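Local coordinates for dinitrogenase iron-molybdenum cofactor biosynthesis domain-containing protein (Pyrococcus horikoshii, PDB 2YX6) that is of uncharacterised function but binds ADP and belongs to the family of dinitrogenase iron-molybdenum cofactor biosynthesis domains, at residues Ala7-Asp10 with Lys14-Val17; Ile66-Gly71 with Lys100-Gly105; Lys19-Ser24 with Glu78-Leu83. All coordinates share one frame; numbering follows the deposited sequence.

Overall arrangement
Interaction 1 lies partly at the surface, and interactions 2 and 3 are buried. Interaction 1 is polar: one backbone bond and a serine hydroxyl close a loop at the end of strand 2-7. Interactions 2 and 3 are apolar and each centres on a phenylalanine from a helix. They sit on the two faces of the same sheet: F102 packs on I66 and L68, whereas F80 meets F21 and also touches V67, which lies between I66 and L68 in strand 66-68. The contacts adjoin one another. V17 packs against the backbone of T69 and Y70, S24 lies near A7, and F21 N probably bonds to G71 O. The second subunit touches interactions 2 and 3.

Interaction 1 of 3, residues Ala7-Asp10 with Lys14-Val17; sequences AEDD and KSNV
S15 and N16 meet the backbone of A7 to D9 where the chain folds back after strand 2-7, the middle strand in the mixed five-stranded sheet of an alpha/beta fold. The returning segment makes a single beta bridge, between A7 and V17.

S15 carries the turn with its hydroxyl. Its OG stands anti to the backbone N (chi1 178°), which directs it at the other segment. There S15 OG accepts a bent hydrogen bond from D9 N at 3.1 Å. S15 OG also donates a hydrogen bond to N16 O, the carbonyl of the next residue, at 3.2 Å. The hydroxyl thus ties the two segments together and is itself fixed by two hydrogen bonds, one accepted and one donated. The CB atoms of A7 and D9 both pack against it, with D9 CB 3.4 Å from S15 OG.

N16 contributes its carbonyl. N16 O accepts E8 N at 3.0 Å as well as the S15 hydroxyl. The side chains of N16 and E8 run side by side in the same direction, with amide and carboxylate planes 45° apart. They only adjoin: E8 OE1 is 3.8 Å from N16 ND2.

V17 turns its side chain from this loop onto I95 and V98 of helix 95-103. On the bridge itself, A7 CA makes a CA-H...O contact with N16 O at 3.6 Å.

Interaction 2 of 3, residues Ile66-Gly71 with Lys100-Gly105; sequences IVLTYG and KAFIGG
I66 and L68 of strand 66-68 pack on F102 of helix 95-103. This is strand-to-helix packing in an alpha/beta fold with helices on both faces of its sheet.

I66 reaches F102 with its far methyl. Its CG1 lies beside the backbone N (chi1 -60°) and the chain then runs extended; this carries CD1 out to the far edge of the ring, at CZ. I66 CD1 is 4.0 Å from F102 CZ, near the ring plane. S86 of the second subunit also packs on I66.

V67 turns to the other face of the sheet, as strand alternation requires. Its backbone pairs with S86 and V88 of the same chain, in the neighbouring strand 86-88.

L68 returns to the F102 side and brings both methyls. L68 CD2 approaches F102 CE1 obliquely, at 3.8 Å. L68 CD1 lies beside F102 CD1 at 4.0 Å. The two aliphatic residues therefore share the ring: I66 meets CZ, and L68 lies along the CD1-CE1 flank.

T69 leaves the strand and bonds through OG1 to V88 O.

Across the contact, F102 CG lies trans to N, which swings the ring off the helix and toward the sheet (chi1 -175°). F102 lies two residues before G104, the first to leave helical angles. G105, with positive phi, is the C-prime residue of a Schellman motif, in which G105 N bonds to F102 O at 3.3 Å.

Interaction 3 of 3, residues Lys19-Ser24 with Glu78-Leu83; sequences KHFGRS and EYFNSL
The backbones of F21 and F80 stay far apart, with 12.3 Å between F21 CA and F80 CA, so segments 19-24 and 78-83 meet through side chains alone.

Both residues are phenylalanines, and they reach toward each other from opposite directions. With chi1 at 173°, the F21 side chain points its ring away from its own backbone N and out to F80. Its outer carbon CZ lies at the edge of the F80 ring, in that ring's plane. F21 CZ is 3.5 Å from F80 CZ and equally close to F80 CE1. The planes stand 71° apart and the centroids are 5.4 Å from each other.

Each ring has other apolar company. F21 packs on L55, and its ring also meets that of F27. F80 packs on I59, I72 and I85. The helix 54-61 thus contributes to the surroundings of both rings.

The F21 backbone pairs with G71, in the loop after strand 66-68; the helix end is closed by its own bonds. Toward the end of helix 74-82, S82 OG donates to Y79 O at 2.7 Å, and L83 N bonds to F80 O at 2.9 Å. N81, next to F80, is one of the residues that bind ADP in this protein, and V87, another, lies close to F80.

The contact between the rings is wholly apolar and buried. It joins loop to helix by dispersion and shape, and F80, close to V87, is probably part of the packing beside the ADP site.

Interaction 1 of 3, residues Ala7-Asp10 with Lys14-Val17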
loop_
_atom_site.group_PDB
_atom_site.type_symbol
_atom_site.label_atom_id
_atom_site.label_comp_id
_atom_site.label_asym_id
_atom_site.label_seq_id
_atom_site.Cartn_x
_atom_site.Cartn_y
_atom_site.Cartn_z
ATOM N N ALA A 7 -14.085 -6.577 -7.736
ATOM C CA ALA A 7 -14.957 -6.149 -8.824
ATOM C C ALA A 7 -16.388 -6.434 -8.472
ATOM O O ALA A 7 -16.679 -7.434 -7.806
ATOM C CB ALA A 7 -14.605 -6.869 -10.107
ATOM N N GLU A 8 -17.279 -5.580 -8.970
ATOM C CA GLU A 8 -18.702 -5.718 -8.743
ATOM C C GLU A 8 -19.348 -6.799 -9.666
ATOM O O GLU A 8 -20.353 -7.431 -9.332
ATOM C CB GLU A 8 -19.343 -4.342 -8.940
ATOM C CG GLU A 8 -20.852 -4.313 -8.791
ATOM C CD GLU A 8 -21.466 -2.997 -9.276
ATOM O OE1 GLU A 8 -20.910 -1.913 -8.975
ATOM O OE2 GLU A 8 -22.510 -3.049 -9.979
ATOM N N ASP A 9 -18.738 -7.016 -10.818
ATOM C CA ASP A 9 -19.261 -7.825 -11.902
ATOM C C ASP A 9 -18.106 -8.685 -12.331
ATOM O O ASP A 9 -16.979 -8.430 -11.922
ATOM C CB ASP A 9 -19.576 -6.895 -13.089
ATOM C CG ASP A 9 -20.748 -5.991 -12.831
ATOM O OD1 ASP A 9 -21.569 -6.279 -11.920
ATOM O OD2 ASP A 9 -20.870 -4.969 -13.554
ATOM N N ASP A 10 -18.338 -9.640 -13.220
ATOM C CA ASP A 10 -17.206 -10.311 -13.877
ATOM C C ASP A 10 -16.732 -9.597 -15.132
ATOM O O ASP A 10 -16.106 -10.201 -15.990
ATOM C CB ASP A 10 -17.519 -11.770 -14.219
ATOM C CG ASP A 10 -18.844 -11.941 -14.976
ATOM O OD1 ASP A 10 -19.754 -11.059 -14.845
ATOM O OD2 ASP A 10 -18.964 -12.989 -15.694
ATOM N N LYS A 14 -13.564 -3.421 -17.131
ATOM C CA LYS A 14 -14.775 -2.656 -17.389
ATOM C C LYS A 14 -15.793 -2.696 -16.227
ATOM O O LYS A 14 -16.870 -2.034 -16.314
ATOM C CB LYS A 14 -15.437 -3.061 -18.685
ATOM C CG LYS A 14 -14.558 -2.864 -19.923
ATOM C CD LYS A 14 -15.326 -3.289 -21.161
ATOM C CE LYS A 14 -14.632 -3.111 -22.480
ATOM N NZ LYS A 14 -15.647 -3.498 -23.564
ATOM N N SER A 15 -15.458 -3.421 -15.148
ATOM C CA SER A 15 -16.355 -3.474 -13.997
ATOM C C SER A 15 -16.060 -2.312 -13.071
ATOM O O SER A 15 -15.087 -1.626 -13.242
ATOM C CB SER A 15 -16.211 -4.798 -13.219
ATOM O OG SER A 15 -17.080 -4.777 -12.072
ATOM N N ASN A 16 -16.904 -2.067 -12.094
ATOM C CA ASN A 16 -16.592 -1.033 -11.101
ATOM C C ASN A 16 -15.951 -1.703 -9.882
ATOM O O ASN A 16 -16.152 -2.885 -9.649
ATOM C CB ASN A 16 -17.867 -0.313 -10.646
ATOM C CG ASN A 16 -18.567 0.489 -11.776
ATOM O OD1 ASN A 16 -17.963 1.331 -12.455
ATOM N ND2 ASN A 16 -19.871 0.242 -11.937
ATOM N N VAL A 17 -15.216 -0.937 -9.092
ATOM C CA VAL A 17 -14.746 -1.394 -7.806
ATOM C C VAL A 17 -15.976 -1.753 -7.004
ATOM O O VAL A 17 -16.879 -0.965 -6.908
ATOM C CB VAL A 17 -13.865 -0.285 -7.088
ATOM C CG1 VAL A 17 -13.414 -0.720 -5.652
ATOM C CG2 VAL A 17 -12.650 0.123 -7.993
#

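Interaction 2 of 3, residues Ile66-Gly71 with Lys100-Gly105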
loop_
_atom_site.group_PDB
_atom_site.type_symbol
_atom_site.label_atom_id
_atom_site.label_comp_id
_atom_site.label_asym_id
_atom_site.label_seq_id
_atom_site.Cartn_x
_atom_site.Cartn_y
_atom_site.Cartn_z
ATOM N N ILE A 66 -0.431 -4.942 -3.611
ATOM C CA ILE A 66 -1.283 -3.792 -3.303
ATOM C C ILE A 66 -2.742 -4.127 -3.602
ATOM O O ILE A 66 -3.051 -4.779 -4.556
ATOM C CB ILE A 66 -0.871 -2.529 -4.118
ATOM C CG1 ILE A 66 0.564 -2.158 -3.771
ATOM C CG2 ILE A 66 -1.859 -1.353 -3.836
ATOM C CD1 ILE A 66 0.983 -0.781 -4.251
ATOM N N VAL A 67 -3.637 -3.671 -2.747
ATOM C CA VAL A 67 -5.079 -3.848 -2.946
ATOM C C VAL A 67 -5.726 -2.466 -2.990
ATOM O O VAL A 67 -5.510 -1.649 -2.065
ATOM C CB VAL A 67 -5.666 -4.664 -1.779
ATOM C CG1 VAL A 67 -7.186 -4.712 -1.863
ATOM C CG2 VAL A 67 -5.031 -6.051 -1.729
ATOM N N LEU A 68 -6.513 -2.211 -4.031
ATOM C CA LEU A 68 -7.287 -0.997 -4.108
ATOM C C LEU A 68 -8.719 -1.303 -3.808
ATOM O O LEU A 68 -9.324 -2.047 -4.546
ATOM C CB LEU A 68 -7.233 -0.375 -5.519
ATOM C CG LEU A 68 -5.771 -0.147 -6.015
ATOM C CD1 LEU A 68 -5.807 0.408 -7.422
ATOM C CD2 LEU A 68 -4.982 0.824 -5.042
ATOM N N THR A 69 -9.280 -0.681 -2.768
ATOM C CA THR A 69 -10.683 -0.936 -2.455
ATOM C C THR A 69 -11.442 0.348 -2.167
ATOM O O THR A 69 -10.844 1.404 -1.978
ATOM C CB THR A 69 -10.828 -1.781 -1.170
ATOM O OG1 THR A 69 -10.374 -0.980 -0.094
ATOM C CG2 THR A 69 -10.046 -3.069 -1.199
ATOM N N TYR A 70 -12.775 0.228 -2.155
ATOM C CA TYR A 70 -13.656 1.274 -1.670
ATOM C C TYR A 70 -13.716 1.108 -0.144
ATOM O O TYR A 70 -12.909 1.671 0.591
ATOM C CB TYR A 70 -15.042 1.161 -2.325
ATOM C CG TYR A 70 -15.944 2.329 -1.906
ATOM C CD1 TYR A 70 -17.049 2.129 -1.095
ATOM C CD2 TYR A 70 -15.640 3.633 -2.293
ATOM C CE1 TYR A 70 -17.847 3.223 -0.654
ATOM C CE2 TYR A 70 -16.432 4.720 -1.899
ATOM C CZ TYR A 70 -17.569 4.502 -1.080
ATOM O OH TYR A 70 -18.375 5.601 -0.674
ATOM N N GLY A 71 -14.612 0.243 0.303
ATOM C CA GLY A 71 -14.756 -0.069 1.717
ATOM C C GLY A 71 -14.160 -1.436 2.071
ATOM O O GLY A 71 -14.202 -2.389 1.298
ATOM N N LYS A 100 -5.454 3.613 -14.568
ATOM C CA LYS A 100 -4.836 4.770 -15.222
ATOM C C LYS A 100 -4.544 5.873 -14.197
ATOM O O LYS A 100 -3.456 6.415 -14.192
ATOM C CB LYS A 100 -5.742 5.305 -16.359
ATOM C CG LYS A 100 -5.050 6.394 -17.234
ATOM C CD LYS A 100 -6.058 7.103 -18.143
ATOM C CE LYS A 100 -5.445 8.263 -18.975
ATOM N NZ LYS A 100 -4.231 7.839 -19.743
ATOM N N ALA A 101 -5.489 6.154 -13.304
ATOM C CA ALA A 101 -5.281 7.132 -12.234
ATOM C C ALA A 101 -4.138 6.692 -11.341
ATOM O O ALA A 101 -3.229 7.475 -11.059
ATOM C CB ALA A 101 -6.558 7.403 -11.403
ATOM N N PHE A 102 -4.173 5.436 -10.918
ATOM C CA PHE A 102 -3.161 4.886 -10.036
ATOM C C PHE A 102 -1.706 5.055 -10.598
ATOM O O PHE A 102 -0.794 5.599 -9.947
ATOM C CB PHE A 102 -3.528 3.412 -9.739
ATOM C CG PHE A 102 -2.610 2.766 -8.737
ATOM C CD1 PHE A 102 -2.768 3.023 -7.369
ATOM C CD2 PHE A 102 -1.538 1.956 -9.170
ATOM C CE1 PHE A 102 -1.862 2.449 -6.426
ATOM C CE2 PHE A 102 -0.657 1.402 -8.258
ATOM C CZ PHE A 102 -0.816 1.651 -6.888
ATOM N N ILE A 103 -1.501 4.607 -11.820
ATOM C CA ILE A 103 -0.211 4.765 -12.537
ATOM C C ILE A 103 0.295 6.229 -12.603
ATOM O O ILE A 103 1.498 6.472 -12.465
ATOM C CB ILE A 103 -0.365 4.234 -13.965
ATOM C CG1 ILE A 103 -0.674 2.756 -13.896
ATOM C CG2 ILE A 103 0.915 4.496 -14.804
ATOM C CD1 ILE A 103 -1.147 2.136 -15.259
ATOM N N GLY A 104 -0.622 7.184 -12.792
ATOM C CA GLY A 104 -0.295 8.621 -12.826
ATOM C C GLY A 104 -0.339 9.453 -11.559
ATOM O O GLY A 104 -0.374 10.694 -11.639
ATOM N N GLY A 105 -0.354 8.819 -10.375
ATOM C CA GLY A 105 -0.313 9.600 -9.121
ATOM C C GLY A 105 -1.492 10.504 -8.820
ATOM O O GLY A 105 -1.405 11.331 -7.887
#

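Interaction 3 of 3, residues Lys19-Ser24 with Glu78-Leu83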
loop_
_atom_site.group_PDB
_atom_site.type_symbol
_atom_site.label_atom_id
_atom_site.label_comp_id
_atom_site.label_asym_id
_atom_site.label_seq_id
_atom_site.Cartn_x
_atom_site.Cartn_y
_atom_site.Cartn_z
ATOM N N LYS A 19 -18.214 -2.016 -3.933
ATOM C CA LYS A 19 -18.235 -1.164 -2.759
ATOM C C LYS A 19 -17.933 -1.917 -1.443
ATOM O O LYS A 19 -17.482 -1.297 -0.486
ATOM C CB LYS A 19 -19.530 -0.306 -2.701
ATOM C CG LYS A 19 -19.582 0.787 -3.871
ATOM C CD LYS A 19 -20.604 1.932 -3.605
ATOM C CE LYS A 19 -20.292 3.118 -4.485
ATOM N NZ LYS A 19 -18.832 3.027 -4.856
ATOM N N HIS A 20 -18.137 -3.238 -1.398
ATOM C CA HIS A 20 -17.798 -4.003 -0.177
ATOM C C HIS A 20 -16.780 -5.105 -0.434
ATOM O O HIS A 20 -17.123 -6.142 -0.972
ATOM C CB HIS A 20 -19.045 -4.627 0.492
ATOM C CG HIS A 20 -20.012 -3.616 1.043
ATOM N ND1 HIS A 20 -19.730 -2.841 2.149
ATOM C CD2 HIS A 20 -21.274 -3.282 0.660
ATOM C CE1 HIS A 20 -20.766 -2.060 2.415
ATOM N NE2 HIS A 20 -21.709 -2.298 1.518
ATOM N N PHE A 21 -15.544 -4.886 -0.000
ATOM C CA PHE A 21 -14.532 -5.914 -0.078
ATOM C C PHE A 21 -15.037 -7.087 0.785
ATOM O O PHE A 21 -15.729 -6.928 1.803
ATOM C CB PHE A 21 -13.165 -5.407 0.406
ATOM C CG PHE A 21 -12.144 -6.481 0.504
ATOM C CD1 PHE A 21 -12.069 -7.287 1.643
ATOM C CD2 PHE A 21 -11.287 -6.734 -0.569
ATOM C CE1 PHE A 21 -11.175 -8.340 1.726
ATOM C CE2 PHE A 21 -10.376 -7.786 -0.506
ATOM C CZ PHE A 21 -10.318 -8.588 0.622
ATOM N N GLY A 22 -14.738 -8.289 0.407
ATOM C CA GLY A 22 -15.111 -9.325 1.396
ATOM C C GLY A 22 -16.392 -9.972 0.949
ATOM O O GLY A 22 -16.429 -11.174 0.774
ATOM N N ARG A 23 -17.424 -9.184 0.666
ATOM C CA ARG A 23 -18.593 -9.788 0.034
ATOM C C ARG A 23 -18.481 -9.855 -1.494
ATOM O O ARG A 23 -19.256 -10.514 -2.151
ATOM C CB ARG A 23 -19.873 -9.106 0.506
ATOM C CG ARG A 23 -20.292 -9.558 1.925
ATOM C CD ARG A 23 -19.251 -9.256 3.067
ATOM N NE ARG A 23 -19.021 -7.826 3.361
ATOM C CZ ARG A 23 -18.309 -7.378 4.403
ATOM N NH1 ARG A 23 -18.166 -6.068 4.579
ATOM N NH2 ARG A 23 -17.742 -8.237 5.258
ATOM N N SER A 24 -17.461 -9.225 -2.056
ATOM C CA SER A 24 -17.237 -9.268 -3.496
ATOM C C SER A 24 -16.847 -10.692 -4.021
ATOM O O SER A 24 -16.209 -11.501 -3.330
ATOM C CB SER A 24 -16.178 -8.250 -3.858
ATOM O OG SER A 24 -14.962 -8.934 -3.762
ATOM N N GLU A 78 -5.728 -4.782 8.576
ATOM C CA GLU A 78 -4.617 -5.210 9.451
ATOM C C GLU A 78 -4.051 -6.603 9.053
ATOM O O GLU A 78 -2.824 -6.832 9.016
ATOM C CB GLU A 78 -5.088 -5.226 10.904
ATOM C CG GLU A 78 -5.246 -3.841 11.462
ATOM C CD GLU A 78 -5.997 -3.855 12.779
ATOM O OE1 GLU A 78 -6.622 -4.873 13.103
ATOM O OE2 GLU A 78 -5.950 -2.852 13.496
ATOM N N TYR A 79 -4.957 -7.497 8.700
ATOM C CA TYR A 79 -4.588 -8.829 8.267
ATOM C C TYR A 79 -3.730 -8.738 6.963
ATOM O O TYR A 79 -2.716 -9.400 6.848
ATOM C CB TYR A 79 -5.844 -9.700 8.110
ATOM C CG TYR A 79 -5.564 -11.175 8.161
ATOM C CD1 TYR A 79 -6.094 -11.962 9.171
ATOM C CD2 TYR A 79 -4.747 -11.787 7.211
ATOM C CE1 TYR A 79 -5.826 -13.348 9.242
ATOM C CE2 TYR A 79 -4.485 -13.162 7.240
ATOM C CZ TYR A 79 -5.020 -13.936 8.271
ATOM O OH TYR A 79 -4.766 -15.302 8.320
ATOM N N PHE A 80 -4.101 -7.829 6.056
ATOM C CA PHE A 80 -3.374 -7.586 4.815
ATOM C C PHE A 80 -1.974 -7.089 5.137
ATOM O O PHE A 80 -0.957 -7.588 4.609
ATOM C CB PHE A 80 -4.106 -6.579 3.915
ATOM C CG PHE A 80 -5.085 -7.196 2.920
ATOM C CD1 PHE A 80 -6.442 -6.888 2.973
ATOM C CD2 PHE A 80 -4.660 -8.073 1.951
ATOM C CE1 PHE A 80 -7.330 -7.439 2.081
ATOM C CE2 PHE A 80 -5.531 -8.634 1.030
ATOM C CZ PHE A 80 -6.863 -8.343 1.086
ATOM N N ASN A 81 -1.923 -6.122 6.040
ATOM C CA ASN A 81 -0.717 -5.518 6.457
ATOM C C ASN A 81 0.240 -6.525 7.104
ATOM O O ASN A 81 1.453 -6.481 6.868
ATOM C CB ASN A 81 -1.083 -4.375 7.412
ATOM C CG ASN A 81 -1.573 -3.113 6.669
ATOM O OD1 ASN A 81 -1.662 -3.066 5.423
ATOM N ND2 ASN A 81 -1.924 -2.106 7.449
ATOM N N SER A 82 -0.307 -7.483 7.842
ATOM C CA SER A 82 0.513 -8.476 8.504
ATOM C C SER A 82 1.154 -9.377 7.440
ATOM O O SER A 82 2.210 -9.969 7.689
ATOM C CB SER A 82 -0.313 -9.279 9.505
ATOM O OG SER A 82 -1.097 -10.252 8.807
ATOM N N LEU A 83 0.531 -9.470 6.271
ATOM C CA LEU A 83 1.023 -10.269 5.133
ATOM C C LEU A 83 1.854 -9.415 4.162
ATOM O O LEU A 83 2.194 -9.828 3.021
ATOM C CB LEU A 83 -0.180 -10.839 4.420
ATOM C CG LEU A 83 -1.018 -11.881 5.200
ATOM C CD1 LEU A 83 -2.037 -12.402 4.206
ATOM C CD2 LEU A 83 -0.180 -13.052 5.802
#